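Local atomic coordinates of putative prolyl-tRNA synthetase (Leishmania major, PDB entry 5XIL), a protein that probably attaches L-proline to tRNA(Pro) at the expense of ATP, the deposited chain holding its catalytic core, anticodon-binding and C-terminal domains. Residues Asn445-Asp450 and Glu492-Gly497; Leu432-Trp437 and Trp505-Arg510. One frame throughout, in Å; residues are numbered along the deposited sequence.

Contact 1: Asn445-Asp450 and Glu492-Gly497; sequences NQVKKD and ECICKG. With ZN (zinc ion), chain B.
Gln446 reaches from helix 441-455 toward the cysteine-rich loop and divides the two hydrogens of its amide between that loop and its own helix. With CG anti to the backbone N (chi1 -163°) and an extended chain beyond, its NE2 arrives beside Lys496. One N-H meets a lone pair of Lys496 O, NE2 to O 2.8 Å; the other runs almost straight, at 171°, to the syn lone pair of Asp450 OD2, also 2.8 Å from NE2. Both acceptors lie in the amide plane, which fixes the rotation of the group. Asp450 stands one helical turn after Gln446, the spacing that lets the two side chains meet. Its OD2 also accepts from a water, which in turn accepts from Lys496 N at 2.9 Å, so the backbone N-H and C=O of Lys496 are both served. The ammonium of Lys496 stays just beyond salt-bridge distance, NZ to Asp450 OD2 4.1 Å.

Beneath this polar layer, beta-branched Val447 lays CG2 against Cys495 CB and Ile494 CG2, each 3.9 Å away. Cys495 is disulfide-bonded to Cys498, while Cys493 SG binds zinc at 2.4 Å together with Cys438 and Cys443. A carboxylate that takes an amide N-H and a water hydrogen, with a lysine nearby, is probably ionised; the chemistry implies a loop held by zinc and a disulfide and joined to the helix by the Lys496 backbone, with apolar contacts beside it.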
# COMPACT_ATOMS: atom_id res chain seq x y z
N ASN A 445 17.86 -37.49 1.60
CA ASN A 445 18.67 -37.34 2.80
C ASN A 445 20.15 -37.78 2.57
O ASN A 445 21.09 -37.16 3.07
CB ASN A 445 18.03 -38.21 3.90
CG ASN A 445 16.91 -37.50 4.63
OD1 ASN A 445 16.89 -36.29 4.72
ND2 ASN A 445 15.98 -38.25 5.17
N GLN A 446 20.32 -38.90 1.88
CA GLN A 446 21.63 -39.42 1.58
C GLN A 446 22.43 -38.43 0.68
O GLN A 446 23.59 -38.15 0.92
CB GLN A 446 21.51 -40.75 0.86
CG GLN A 446 22.85 -41.50 0.92
CD GLN A 446 22.92 -42.65 -0.03
OE1 GLN A 446 21.98 -43.47 -0.11
NE2 GLN A 446 24.03 -42.75 -0.75
N VAL A 447 21.75 -37.88 -0.32
CA VAL A 447 22.42 -36.85 -1.16
C VAL A 447 22.98 -35.71 -0.30
O VAL A 447 24.13 -35.31 -0.48
CB VAL A 447 21.48 -36.36 -2.24
CG1 VAL A 447 22.07 -35.10 -2.92
CG2 VAL A 447 21.20 -37.47 -3.24
N LYS A 448 22.19 -35.20 0.64
CA LYS A 448 22.64 -34.08 1.43
C LYS A 448 23.78 -34.47 2.38
O LYS A 448 24.79 -33.79 2.55
CB LYS A 448 21.45 -33.43 2.14
CG LYS A 448 21.76 -32.12 2.84
CD LYS A 448 20.45 -31.53 3.40
CE LYS A 448 20.54 -30.08 3.78
NZ LYS A 448 21.45 -29.85 4.93
N LYS A 449 23.66 -35.64 2.97
CA LYS A 449 24.73 -36.14 3.82
C LYS A 449 26.05 -36.38 3.10
O LYS A 449 27.05 -35.88 3.52
CB LYS A 449 24.32 -37.51 4.43
CG LYS A 449 25.41 -38.15 5.26
CD LYS A 449 24.86 -39.49 5.83
CE LYS A 449 25.84 -40.19 6.78
NZ LYS A 449 27.07 -40.72 6.14
N ASP A 450 25.98 -37.11 2.01
CA ASP A 450 27.16 -37.54 1.22
C ASP A 450 27.81 -36.33 0.58
O ASP A 450 29.06 -36.21 0.52
CB ASP A 450 26.72 -38.51 0.10
CG ASP A 450 26.36 -39.93 0.60
OD1 ASP A 450 26.55 -40.21 1.79
OD2 ASP A 450 25.94 -40.75 -0.22
N GLU A 492 19.18 -44.36 -13.20
CA GLU A 492 19.07 -44.68 -11.81
C GLU A 492 18.94 -43.46 -10.95
O GLU A 492 19.44 -42.39 -11.30
CB GLU A 492 20.29 -45.44 -11.32
CG GLU A 492 20.47 -46.74 -12.08
CD GLU A 492 20.95 -46.50 -13.54
OE1 GLU A 492 21.76 -45.55 -13.82
OE2 GLU A 492 20.47 -47.22 -14.44
N CYS A 493 18.26 -43.60 -9.81
CA CYS A 493 18.30 -42.52 -8.82
C CYS A 493 19.75 -42.06 -8.51
O CYS A 493 20.67 -42.85 -8.47
CB CYS A 493 17.53 -42.99 -7.60
SG CYS A 493 17.52 -41.89 -6.23
N ILE A 494 19.95 -40.75 -8.30
CA ILE A 494 21.31 -40.18 -8.25
C ILE A 494 22.18 -40.58 -7.08
O ILE A 494 23.43 -40.50 -7.20
CB ILE A 494 21.26 -38.60 -8.34
CG1 ILE A 494 22.66 -37.96 -8.59
CG2 ILE A 494 20.62 -38.07 -7.04
CD1 ILE A 494 23.38 -38.53 -9.81
N CYS A 495 21.60 -40.95 -5.94
CA CYS A 495 22.38 -41.13 -4.75
C CYS A 495 23.39 -42.27 -4.92
O CYS A 495 23.22 -43.19 -5.71
CB CYS A 495 21.59 -41.31 -3.43
SG CYS A 495 20.18 -42.39 -3.52
N LYS A 496 24.46 -42.10 -4.17
CA LYS A 496 25.64 -42.95 -4.27
C LYS A 496 25.26 -44.36 -3.86
O LYS A 496 24.78 -44.56 -2.75
CB LYS A 496 26.69 -42.43 -3.37
CG LYS A 496 28.02 -43.12 -3.59
CD LYS A 496 29.05 -42.61 -2.61
CE LYS A 496 28.86 -43.18 -1.23
NZ LYS A 496 29.67 -42.41 -0.24
N GLY A 497 25.49 -45.29 -4.76
CA GLY A 497 25.09 -46.67 -4.58
C GLY A 497 23.65 -46.98 -4.95
O GLY A 497 23.29 -48.14 -4.96
ZN ZN B . 16.42 -43.38 -4.74
O HOH W 1 24.67 -39.70 -2.49

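Contact 2: Leu432-Trp437 and Trp505-Arg510; sequences LILAPW and WVLFGR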
# COMPACT_ATOMS: atom_id res chain seq x y z
N LEU A 432 23.86 -25.29 -9.88
CA LEU A 432 22.75 -26.10 -9.39
C LEU A 432 22.75 -27.32 -10.22
O LEU A 432 23.36 -27.38 -11.33
CB LEU A 432 21.42 -25.40 -9.49
CG LEU A 432 21.29 -24.02 -8.88
CD1 LEU A 432 19.87 -23.50 -8.95
CD2 LEU A 432 21.83 -24.02 -7.48
N ILE A 433 22.01 -28.33 -9.73
CA ILE A 433 22.04 -29.63 -10.38
C ILE A 433 20.65 -30.14 -10.59
O ILE A 433 19.83 -30.13 -9.66
CB ILE A 433 22.80 -30.65 -9.48
CG1 ILE A 433 24.30 -30.29 -9.42
CG2 ILE A 433 22.63 -32.07 -10.03
CD1 ILE A 433 25.09 -31.04 -8.33
N LEU A 434 20.36 -30.58 -11.79
CA LEU A 434 19.16 -31.37 -12.05
C LEU A 434 19.57 -32.81 -12.17
O LEU A 434 20.44 -33.15 -12.97
CB LEU A 434 18.54 -30.93 -13.38
CG LEU A 434 17.56 -29.83 -13.37
CD1 LEU A 434 17.22 -29.54 -14.84
CD2 LEU A 434 16.29 -30.23 -12.60
N ALA A 435 19.02 -33.66 -11.31
CA ALA A 435 19.43 -35.04 -11.24
C ALA A 435 18.19 -35.95 -11.15
O ALA A 435 17.12 -35.51 -10.67
CB ALA A 435 20.30 -35.25 -9.99
N PRO A 436 18.34 -37.22 -11.58
CA PRO A 436 17.24 -38.20 -11.54
C PRO A 436 17.05 -38.62 -10.13
O PRO A 436 18.03 -38.81 -9.40
CB PRO A 436 17.76 -39.40 -12.34
CG PRO A 436 18.92 -38.86 -13.14
CD PRO A 436 19.50 -37.72 -12.35
N TRP A 437 15.80 -38.76 -9.71
CA TRP A 437 15.48 -39.11 -8.30
C TRP A 437 14.31 -40.11 -8.29
O TRP A 437 13.42 -40.00 -9.13
CB TRP A 437 15.07 -37.84 -7.57
CG TRP A 437 14.73 -37.99 -6.12
CD1 TRP A 437 15.36 -38.77 -5.18
CD2 TRP A 437 13.65 -37.36 -5.45
NE1 TRP A 437 14.76 -38.62 -3.95
CE2 TRP A 437 13.70 -37.77 -4.08
CE3 TRP A 437 12.63 -36.54 -5.85
CZ2 TRP A 437 12.81 -37.31 -3.14
CZ3 TRP A 437 11.77 -36.08 -4.92
CH2 TRP A 437 11.85 -36.47 -3.57
N TRP A 505 13.07 -35.68 -12.52
CA TRP A 505 14.29 -34.91 -12.25
C TRP A 505 14.00 -33.97 -11.14
O TRP A 505 12.91 -33.46 -11.06
CB TRP A 505 14.69 -34.11 -13.49
CG TRP A 505 15.07 -34.97 -14.67
CD1 TRP A 505 14.24 -35.51 -15.60
CD2 TRP A 505 16.39 -35.34 -15.05
NE1 TRP A 505 14.97 -36.18 -16.55
CE2 TRP A 505 16.28 -36.11 -16.24
CE3 TRP A 505 17.64 -35.12 -14.51
CZ2 TRP A 505 17.39 -36.63 -16.91
CZ3 TRP A 505 18.73 -35.65 -15.13
CH2 TRP A 505 18.60 -36.41 -16.35
N VAL A 506 14.93 -33.72 -10.25
CA VAL A 506 14.71 -32.73 -9.18
C VAL A 506 15.92 -31.80 -9.19
O VAL A 506 17.00 -32.20 -9.63
CB VAL A 506 14.52 -33.42 -7.81
CG1 VAL A 506 15.73 -34.18 -7.39
CG2 VAL A 506 14.18 -32.44 -6.65
N LEU A 507 15.70 -30.56 -8.83
CA LEU A 507 16.74 -29.56 -8.71
C LEU A 507 17.31 -29.55 -7.33
O LEU A 507 16.56 -29.33 -6.35
CB LEU A 507 16.10 -28.22 -9.09
CG LEU A 507 16.99 -27.01 -9.09
CD1 LEU A 507 17.98 -27.10 -10.22
CD2 LEU A 507 16.09 -25.78 -9.22
N PHE A 508 18.64 -29.77 -7.26
CA PHE A 508 19.44 -29.78 -6.04
C PHE A 508 20.41 -28.59 -6.06
O PHE A 508 20.79 -28.12 -7.14
CB PHE A 508 20.32 -30.95 -5.96
CG PHE A 508 19.64 -32.27 -5.70
CD1 PHE A 508 19.45 -32.72 -4.42
CD2 PHE A 508 19.37 -33.09 -6.73
CE1 PHE A 508 18.91 -34.00 -4.19
CE2 PHE A 508 18.83 -34.36 -6.51
CZ PHE A 508 18.60 -34.80 -5.26
N GLY A 509 20.75 -28.14 -4.88
CA GLY A 509 21.83 -27.18 -4.71
C GLY A 509 22.21 -26.89 -3.32
O GLY A 509 21.43 -27.11 -2.37
N ARG A 510 23.38 -26.31 -3.15
CA ARG A 510 23.63 -25.55 -1.94
C ARG A 510 22.69 -24.33 -1.91
O ARG A 510 22.38 -23.78 -2.97
CB ARG A 510 25.11 -25.12 -1.92
CG ARG A 510 26.06 -26.31 -1.86
CD ARG A 510 27.51 -25.87 -1.92
NE ARG A 510 28.40 -27.04 -1.81
CZ ARG A 510 29.61 -27.12 -2.33
NH1 ARG A 510 30.12 -26.09 -3.03
NH2 ARG A 510 30.30 -28.25 -2.22
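Ala435, Phe508 and Ile433 form the apolar centre, on the face of the strand pair that also carries Val506. Phe508 has CG anti to its carbonyl carbon (chi1 -71°), which swings the ring along the sheet until CE2 lies 3.9 Å from Ala435 CB; the small methyl of Ala435 leaves room for the ring to lie against it. Phe423 of helix 423-428 meets the Phe508 ring edge-to-face, and the same helix packs on Ile433. Farther along, Trp437 sets its CB 3.7 Å from Val506 CG1.

The other face carries Leu434, Leu507, Pro436 and Trp505. Leu434 and Leu507 cross obliquely, CD2 of Leu434 resting 4.0 Å from Leu507 CB. Pro436 and Trp505 lie side by side, and Pro436 CG sits over the six-membered ring, 4.2 Å from its centroid, in a CH-pi contact. Proline suits a non-hydrogen-bonded position, where it owes this neighbour no N-H. The indole nitrogens of both tryptophans are bonded outside the pair, Trp437 NE1 to Ala440 O and Trp505 NE1 to Glu486 O.

Between the two faces runs the polar backbone. Ile433 and Phe508 exchange two bonds, the shorter from Phe508 N to Ile433 O at 2.7 Å and nearly straight (174°). Ala435 and Val506 exchange another two, with Ala435 N to Val506 O at 3.0 Å. Alternating hydrogen-bonded and non-hydrogen-bonded pairs, with the strand directions 142° apart, mark a twisted antiparallel pair, here in the sheet of the prolyl-tRNA synthetase C-terminal domain, flanked by strands 414-416 and 475-480.

Overall arrangement
Followed from the N-terminal side, the chain runs through helix 387-412, strand 414-416 and helix 423-428 before strand 432-437 opens contact 2. Helix 441-455 follows directly and supplies the first half of contact 1; strand 475-480 comes next, then the cysteine-rich loop that closes contact 1, and finally strand 504-509, which closes contact 2. Contact 1 is therefore nested inside the longer loop of contact 2. Their centres lie 11 Å apart and they touch: Ile494 N probably hydrogen-bonds to Pro436 O, and Val447 packs on Phe508. Together they tie helix and zinc-binding loop to the sheet near the C terminus of the chain.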